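Local coordinates for hypothetical 30.2 KD protein c25g10.02 IN chromosome I (Schizosaccharomyces pombe, PDB 1KCF), which resolves Holliday junctions as a homodimeric, magnesium-dependent endonuclease apparently important for maintaining mitochondrial DNA, cleaving four-way junctions at the point of strand exchange, at residues A[8-13]-A[25-30]; A[13-18]-A[242-247]. All blocks are in the same frame, centred on the assembly; numbering follows the deposited sequence.

Interaction 1 of 2, residues A[8-13]-A[25-30]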
ATOM      1  N   PHE A   8     -33.738 -17.136   5.202  1.00 62.73           N
ATOM      2  CA  PHE A   8     -32.945 -18.145   5.895  1.00 60.95           C
ATOM      3  C   PHE A   8     -31.538 -18.216   5.313  1.00 60.02           C
ATOM      4  O   PHE A   8     -30.563 -18.397   6.042  1.00 59.65           O
ATOM      5  CB  PHE A   8     -33.619 -19.519   5.797  1.00 61.81           C
ATOM      6  CG  PHE A   8     -32.880 -20.610   6.524  1.00 62.52           C
ATOM      7  CD1 PHE A   8     -32.556 -20.470   7.871  1.00 62.19           C
ATOM      8  CD2 PHE A   8     -32.501 -21.773   5.863  1.00 63.04           C
ATOM      9  CE1 PHE A   8     -31.862 -21.474   8.546  1.00 62.50           C
ATOM     10  CE2 PHE A   8     -31.808 -22.782   6.532  1.00 62.74           C
ATOM     11  CZ  PHE A   8     -31.488 -22.630   7.875  1.00 62.38           C
ATOM     12  N   LEU A   9     -31.439 -18.076   3.996  1.00 57.96           N
ATOM     13  CA  LEU A   9     -30.145 -18.108   3.328  1.00 58.20           C
ATOM     14  C   LEU A   9     -29.316 -16.900   3.740  1.00 58.21           C
ATOM     15  O   LEU A   9     -28.101 -16.997   3.910  1.00 58.57           O
ATOM     16  CB  LEU A   9     -30.328 -18.115   1.810  1.00 57.49           C
ATOM     17  CG  LEU A   9     -30.926 -19.388   1.216  1.00 57.60           C
ATOM     18  CD1 LEU A   9     -31.116 -19.211  -0.281  1.00 58.13           C
ATOM     19  CD2 LEU A   9     -30.008 -20.569   1.508  1.00 57.69           C
ATOM     20  N   GLN A  10     -29.980 -15.761   3.896  1.00 58.36           N
ATOM     21  CA  GLN A  10     -29.309 -14.534   4.302  1.00 59.28           C
ATOM     22  C   GLN A  10     -28.776 -14.717   5.720  1.00 58.94           C
ATOM     23  O   GLN A  10     -27.713 -14.200   6.071  1.00 58.76           O
ATOM     24  CB  GLN A  10     -30.288 -13.355   4.267  1.00 60.72           C
ATOM     25  CG  GLN A  10     -31.051 -13.216   2.959  1.00 62.47           C
ATOM     26  CD  GLN A  10     -32.003 -12.032   2.953  1.00 64.40           C
ATOM     27  OE1 GLN A  10     -32.741 -11.807   3.915  1.00 64.90           O
ATOM     28  NE2 GLN A  10     -32.002 -11.276   1.859  1.00 64.40           N
ATOM     29  N   HIS A  11     -29.525 -15.455   6.534  1.00 57.80           N
ATOM     30  CA  HIS A  11     -29.127 -15.709   7.912  1.00 56.53           C
ATOM     31  C   HIS A  11     -27.854 -16.547   7.920  1.00 55.32           C
ATOM     32  O   HIS A  11     -26.920 -16.270   8.674  1.00 54.29           O
ATOM     33  CB  HIS A  11     -30.242 -16.443   8.659  1.00 57.44           C
ATOM     34  CG  HIS A  11     -29.906 -16.759  10.083  1.00 59.36           C
ATOM     35  ND1 HIS A  11     -29.672 -15.782  11.027  1.00 59.72           N
ATOM     36  CD2 HIS A  11     -29.743 -17.944  10.721  1.00 60.03           C
ATOM     37  CE1 HIS A  11     -29.379 -16.350  12.183  1.00 60.46           C
ATOM     38  NE2 HIS A  11     -29.415 -17.662  12.025  1.00 61.33           N
ATOM     39  N   ILE A  12     -27.827 -17.571   7.074  1.00 53.98           N
ATOM     40  CA  ILE A  12     -26.671 -18.448   6.958  1.00 53.51           C
ATOM     41  C   ILE A  12     -25.444 -17.639   6.524  1.00 53.79           C
ATOM     42  O   ILE A  12     -24.334 -17.857   7.019  1.00 52.49           O
ATOM     43  CB  ILE A  12     -26.933 -19.580   5.929  1.00 52.94           C
ATOM     44  CG1 ILE A  12     -28.024 -20.515   6.461  1.00 54.12           C
ATOM     45  CG2 ILE A  12     -25.651 -20.355   5.648  1.00 50.55           C
ATOM     46  CD1 ILE A  12     -28.340 -21.683   5.550  1.00 53.18           C
ATOM     47  N   CYS A  13     -25.648 -16.705   5.600  1.00 52.62           N
ATOM     48  CA  CYS A  13     -24.555 -15.869   5.120  1.00 53.65           C
ATOM     49  C   CYS A  13     -23.971 -15.048   6.259  1.00 53.00           C
ATOM     50  O   CYS A  13     -22.755 -14.883   6.358  1.00 54.36           O
ATOM     51  CB  CYS A  13     -25.036 -14.949   3.995  1.00 52.38           C
ATOM     52  SG  CYS A  13     -25.251 -15.806   2.410  1.00 57.06           S
ATOM     53  N   ASP A  25     -30.552 -18.051  -5.500  1.00 82.94           N
ATOM     54  CA  ASP A  25     -29.681 -19.081  -6.057  1.00 82.45           C
ATOM     55  C   ASP A  25     -28.228 -18.621  -6.046  1.00 80.32           C
ATOM     56  O   ASP A  25     -27.312 -19.414  -6.253  1.00 79.33           O
ATOM     57  CB  ASP A  25     -30.110 -19.436  -7.484  1.00 84.87           C
ATOM     58  CG  ASP A  25     -31.358 -20.303  -7.519  1.00 87.51           C
ATOM     59  OD1 ASP A  25     -31.283 -21.478  -7.096  1.00 86.84           O
ATOM     60  OD2 ASP A  25     -32.414 -19.805  -7.966  1.00 89.54           O
ATOM     61  N   GLU A  26     -28.026 -17.332  -5.803  1.00 78.87           N
ATOM     62  CA  GLU A  26     -26.682 -16.774  -5.743  1.00 78.21           C
ATOM     63  C   GLU A  26     -26.110 -17.070  -4.362  1.00 76.30           C
ATOM     64  O   GLU A  26     -24.949 -17.459  -4.229  1.00 76.95           O
ATOM     65  CB  GLU A  26     -26.722 -15.269  -5.988  1.00 78.88           C
ATOM     66  N   LEU A  27     -26.935 -16.887  -3.335  1.00 73.65           N
ATOM     67  CA  LEU A  27     -26.510 -17.149  -1.967  1.00 71.04           C
ATOM     68  C   LEU A  27     -26.136 -18.619  -1.810  1.00 69.19           C
ATOM     69  O   LEU A  27     -25.118 -18.949  -1.202  1.00 67.94           O
ATOM     70  CB  LEU A  27     -27.626 -16.783  -0.984  1.00 70.76           C
ATOM     71  CG  LEU A  27     -27.974 -15.294  -0.877  1.00 70.26           C
ATOM     72  CD1 LEU A  27     -29.072 -15.096   0.153  1.00 68.51           C
ATOM     73  CD2 LEU A  27     -26.737 -14.505  -0.484  1.00 70.43           C
ATOM     74  N   LEU A  28     -26.959 -19.501  -2.369  1.00 67.72           N
ATOM     75  CA  LEU A  28     -26.694 -20.933  -2.292  1.00 66.14           C
ATOM     76  C   LEU A  28     -25.313 -21.250  -2.839  1.00 64.97           C
ATOM     77  O   LEU A  28     -24.518 -21.923  -2.187  1.00 65.64           O
ATOM     78  CB  LEU A  28     -27.746 -21.719  -3.078  1.00 66.48           C
ATOM     79  CG  LEU A  28     -29.122 -21.857  -2.422  1.00 67.31           C
ATOM     80  CD1 LEU A  28     -30.090 -22.520  -3.384  1.00 67.73           C
ATOM     81  CD2 LEU A  28     -28.995 -22.675  -1.150  1.00 67.07           C
ATOM     82  N   ARG A  29     -25.031 -20.751  -4.039  1.00 64.27           N
ATOM     83  CA  ARG A  29     -23.750 -20.981  -4.695  1.00 62.17           C
ATOM     84  C   ARG A  29     -22.599 -20.391  -3.893  1.00 59.63           C
ATOM     85  O   ARG A  29     -21.533 -20.995  -3.787  1.00 58.07           O
ATOM     86  CB  ARG A  29     -23.768 -20.382  -6.102  1.00 64.54           C
ATOM     87  N   ARG A  30     -22.821 -19.206  -3.337  1.00 57.47           N
ATOM     88  CA  ARG A  30     -21.807 -18.525  -2.537  1.00 56.46           C
ATOM     89  C   ARG A  30     -21.404 -19.393  -1.346  1.00 55.88           C
ATOM     90  O   ARG A  30     -20.216 -19.596  -1.082  1.00 55.28           O
ATOM     91  CB  ARG A  30     -22.358 -17.186  -2.047  1.00 56.03           C
ATOM     92  CG  ARG A  30     -21.366 -16.323  -1.289  1.00 56.54           C
ATOM     93  CD  ARG A  30     -21.958 -14.945  -1.093  1.00 58.43           C
ATOM     94  NE  ARG A  30     -22.336 -14.365  -2.378  1.00 61.22           N
ATOM     95  CZ  ARG A  30     -23.295 -13.461  -2.544  1.00 62.02           C
ATOM     96  NH1 ARG A  30     -23.987 -13.024  -1.501  1.00 60.19           N
ATOM     97  NH2 ARG A  30     -23.560 -12.993  -3.756  1.00 62.83           N
TER

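Interaction 2 of 2, residues A[13-18]-A[242-247]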
ATOM      1  N   CYS A  13     -25.648 -16.705   5.600  1.00 52.62           N
ATOM      2  CA  CYS A  13     -24.555 -15.869   5.120  1.00 53.65           C
ATOM      3  C   CYS A  13     -23.971 -15.048   6.259  1.00 53.00           C
ATOM      4  O   CYS A  13     -22.755 -14.883   6.358  1.00 54.36           O
ATOM      5  CB  CYS A  13     -25.036 -14.949   3.995  1.00 52.38           C
ATOM      6  SG  CYS A  13     -25.251 -15.806   2.410  1.00 57.06           S
ATOM      7  N   LYS A  14     -24.841 -14.542   7.127  1.00 52.11           N
ATOM      8  CA  LYS A  14     -24.396 -13.751   8.264  1.00 52.55           C
ATOM      9  C   LYS A  14     -23.654 -14.621   9.274  1.00 51.72           C
ATOM     10  O   LYS A  14     -22.735 -14.153   9.943  1.00 52.58           O
ATOM     11  CB  LYS A  14     -25.589 -13.079   8.947  1.00 53.20           C
ATOM     12  CG  LYS A  14     -25.229 -12.372  10.243  1.00 56.27           C
ATOM     13  CD  LYS A  14     -26.434 -11.689  10.881  1.00 58.62           C
ATOM     14  CE  LYS A  14     -26.938 -10.540  10.025  1.00 58.88           C
ATOM     15  NZ  LYS A  14     -28.093  -9.849  10.656  1.00 61.52           N
ATOM     16  N   LEU A  15     -24.054 -15.885   9.378  1.00 50.18           N
ATOM     17  CA  LEU A  15     -23.424 -16.805  10.314  1.00 48.58           C
ATOM     18  C   LEU A  15     -22.095 -17.331   9.790  1.00 48.19           C
ATOM     19  O   LEU A  15     -21.328 -17.935  10.535  1.00 48.00           O
ATOM     20  CB  LEU A  15     -24.346 -17.992  10.607  1.00 48.13           C
ATOM     21  CG  LEU A  15     -25.674 -17.775  11.338  1.00 49.83           C
ATOM     22  CD1 LEU A  15     -26.366 -19.118  11.490  1.00 48.25           C
ATOM     23  CD2 LEU A  15     -25.444 -17.144  12.705  1.00 50.69           C
ATOM     24  N   THR A  16     -21.824 -17.103   8.508  1.00 48.76           N
ATOM     25  CA  THR A  16     -20.585 -17.570   7.899  1.00 47.77           C
ATOM     26  C   THR A  16     -19.731 -16.425   7.365  1.00 49.78           C
ATOM     27  O   THR A  16     -18.761 -16.648   6.642  1.00 49.92           O
ATOM     28  CB  THR A  16     -20.874 -18.548   6.747  1.00 47.61           C
ATOM     29  OG1 THR A  16     -21.764 -17.932   5.812  1.00 44.89           O
ATOM     30  CG2 THR A  16     -21.513 -19.830   7.280  1.00 47.59           C
ATOM     31  N   GLY A  17     -20.097 -15.199   7.723  1.00 51.52           N
ATOM     32  CA  GLY A  17     -19.346 -14.038   7.282  1.00 52.80           C
ATOM     33  C   GLY A  17     -19.357 -13.819   5.781  1.00 54.05           C
ATOM     34  O   GLY A  17     -18.416 -13.258   5.225  1.00 53.16           O
ATOM     35  N   LEU A  18     -20.422 -14.259   5.122  1.00 56.04           N
ATOM     36  CA  LEU A  18     -20.533 -14.099   3.677  1.00 56.29           C
ATOM     37  C   LEU A  18     -21.482 -12.960   3.342  1.00 57.78           C
ATOM     38  O   LEU A  18     -22.229 -12.489   4.202  1.00 56.13           O
ATOM     39  CB  LEU A  18     -21.044 -15.392   3.036  1.00 55.86           C
ATOM     40  CG  LEU A  18     -20.167 -16.640   3.145  1.00 57.05           C
ATOM     41  CD1 LEU A  18     -20.917 -17.837   2.563  1.00 54.18           C
ATOM     42  CD2 LEU A  18     -18.846 -16.416   2.404  1.00 56.69           C
ATOM     43  N   GLN A 242     -15.911 -20.546   9.499  1.00 47.41           N
ATOM     44  CA  GLN A 242     -15.372 -21.705   8.802  1.00 49.15           C
ATOM     45  C   GLN A 242     -15.970 -22.992   9.359  1.00 50.87           C
ATOM     46  O   GLN A 242     -16.195 -23.951   8.620  1.00 52.36           O
ATOM     47  CB  GLN A 242     -13.844 -21.743   8.926  1.00 47.72           C
ATOM     48  CG  GLN A 242     -13.143 -20.439   8.559  1.00 46.25           C
ATOM     49  CD  GLN A 242     -13.734 -19.778   7.328  1.00 47.20           C
ATOM     50  OE1 GLN A 242     -13.843 -20.399   6.268  1.00 49.32           O
ATOM     51  NE2 GLN A 242     -14.118 -18.510   7.462  1.00 41.27           N
ATOM     52  N   ALA A 243     -16.220 -23.010  10.664  1.00 50.60           N
ATOM     53  CA  ALA A 243     -16.801 -24.179  11.308  1.00 52.15           C
ATOM     54  C   ALA A 243     -18.229 -24.354  10.805  1.00 52.82           C
ATOM     55  O   ALA A 243     -18.627 -25.447  10.402  1.00 54.37           O
ATOM     56  CB  ALA A 243     -16.794 -24.006  12.824  1.00 50.94           C
ATOM     57  N   GLN A 244     -18.994 -23.269  10.828  1.00 53.01           N
ATOM     58  CA  GLN A 244     -20.371 -23.305  10.366  1.00 54.31           C
ATOM     59  C   GLN A 244     -20.448 -23.681   8.895  1.00 53.94           C
ATOM     60  O   GLN A 244     -21.412 -24.304   8.461  1.00 55.28           O
ATOM     61  CB  GLN A 244     -21.043 -21.952  10.582  1.00 56.54           C
ATOM     62  CG  GLN A 244     -21.289 -21.605  12.037  1.00 61.91           C
ATOM     63  CD  GLN A 244     -22.759 -21.376  12.336  1.00 64.90           C
ATOM     64  OE1 GLN A 244     -23.581 -22.288  12.216  1.00 65.77           O
ATOM     65  NE2 GLN A 244     -23.099 -20.151  12.727  1.00 66.19           N
ATOM     66  N   LEU A 245     -19.436 -23.298   8.126  1.00 53.70           N
ATOM     67  CA  LEU A 245     -19.419 -23.615   6.704  1.00 53.67           C
ATOM     68  C   LEU A 245     -19.214 -25.108   6.467  1.00 54.35           C
ATOM     69  O   LEU A 245     -19.706 -25.660   5.481  1.00 52.82           O
ATOM     70  CB  LEU A 245     -18.327 -22.817   5.983  1.00 51.92           C
ATOM     71  CG  LEU A 245     -18.696 -21.384   5.583  1.00 52.52           C
ATOM     72  CD1 LEU A 245     -17.478 -20.684   5.009  1.00 48.10           C
ATOM     73  CD2 LEU A 245     -19.830 -21.407   4.562  1.00 48.83           C
ATOM     74  N   LYS A 246     -18.486 -25.758   7.368  1.00 53.82           N
ATOM     75  CA  LYS A 246     -18.244 -27.190   7.239  1.00 55.48           C
ATOM     76  C   LYS A 246     -19.573 -27.918   7.378  1.00 55.93           C
ATOM     77  O   LYS A 246     -19.711 -29.059   6.952  1.00 58.28           O
ATOM     78  CB  LYS A 246     -17.266 -27.661   8.307  1.00 55.14           C
ATOM     79  N   HIS A 247     -20.552 -27.244   7.973  1.00 56.86           N
ATOM     80  CA  HIS A 247     -21.879 -27.812   8.161  1.00 57.10           C
ATOM     81  C   HIS A 247     -22.827 -27.382   7.047  1.00 57.19           C
ATOM     82  O   HIS A 247     -23.521 -28.209   6.456  1.00 57.56           O
ATOM     83  CB  HIS A 247     -22.472 -27.358   9.498  1.00 59.68           C
ATOM     84  CG  HIS A 247     -21.756 -27.891  10.700  1.00 63.19           C
ATOM     85  ND1 HIS A 247     -20.393 -27.774  10.868  1.00 64.32           N
ATOM     86  CD2 HIS A 247     -22.218 -28.511  11.812  1.00 63.41           C
ATOM     87  CE1 HIS A 247     -20.046 -28.297  12.030  1.00 65.74           C
ATOM     88  NE2 HIS A 247     -21.137 -28.752  12.624  1.00 64.55           N
TER
HETATM   89  O   HOH W   1     -15.787 -17.012   5.499  1.00 56.51           O

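Interaction 1 of 2, residues A[8-13]-A[25-30]
Leu9, Cys13, Leu27 and Leu28 all place the first atom beyond CB beside the backbone N and anti to the carbonyl carbon, and all three leucines carry on with CD1 anti to CA (chi2 177° in Leu9), so that their methyls reach across between two helices. These are the paired helices of the SAP motif, two helices joined by an extended loop: the short segments run in roughly the same direction, 32° apart, with their axes 9.9 Å from each other at closest approach. Leu9 and Leu27 face one another at the middle, their CA atoms 6.5 Å apart. Leu27 CD1 lies against Leu9 CB at 3.7 Å and also reaches the CG of Gln10, whose extended chain crosses it obliquely at the margin of the contact. Leu28 starts out along the flank of its helix, but its end turns inward and crosses Leu9 obliquely, with Leu9 CD2 3.5 Å from Leu28 CD2. The touching surfaces are almost all aliphatic carbon and sulfur, and mostly buried; Cys252 of helix 224-253 also touches Leu28. One turn along from Leu9, the other fork of Leu27 ends at sulfur, with CD2 3.5 Å from Cys13 SG.

Interaction 2 of 2, residues A[13-18]-A[242-247]
This is a partly buried packing contact between the SAP region and the long helix 224-253: the C-terminal end of helix 6-15 and the turn after it rest on segment 242-247, which belongs to the RNase H-like resolvase family region. Thr16 lies at its centre, its CA 6.2 Å from that of Gln244. The threonine hydroxyl occupies the crowded position between backbone N and carbonyl carbon (chi1 55°), where OG1 turns back to hydrogen-bond the carbonyl O of Ile12. That leaves methyl CG2 pointing at the long helix, where it sits 3.6 Å from Leu245 CD2, the two side chains crossing at about a right angle. Leu18 CD1 adds a looser touch on the same leucine methyl. Gln244 covers the neighbouring residue: its chain bends at chi2 (-121°) and sets the amide end obliquely across Leu15, with NE2 3.3 Å from Leu15 CB and 3.6 Å from Leu15 CD1. Cut back to an alanine, Gln244 would lose the amide that covers Leu15, which would probably loosen the packing at the end of helix 6-15. A water bridges the polar side, donating to Thr16 O (3.2 Å) and accepting from Gln242 NE2, which also bonds to Trp238 O one turn earlier. Ser34, just past helix 26-33, touches Leu245, and Ile31 of that helix packs on Leu18, so the turn after helix 6-15 is set between helix 26-33 and helix 224-253.

In the fold
From the N terminus, helix 6-15 takes part in both contacts, with Cys13 common to the two segments. Interaction 1 closes a short loop, since only eleven residues separate 8-13 from 25-30, and it folds the SAP helices together. Interaction 2 spans 223 residues: the chain passes through helix 26-33 and the mixed sheet with its surrounding helices before helix 224-253 returns to meet 13-18. Because 13-18 starts at the shared Cys13 and runs on between the segments of interaction 1, while 25-30 lies between those of interaction 2, the two connections cross. Their centres are 10 Å apart and they touch where Leu18 packs near Arg30, consistent with the SAP helices packing together against helix 224-253.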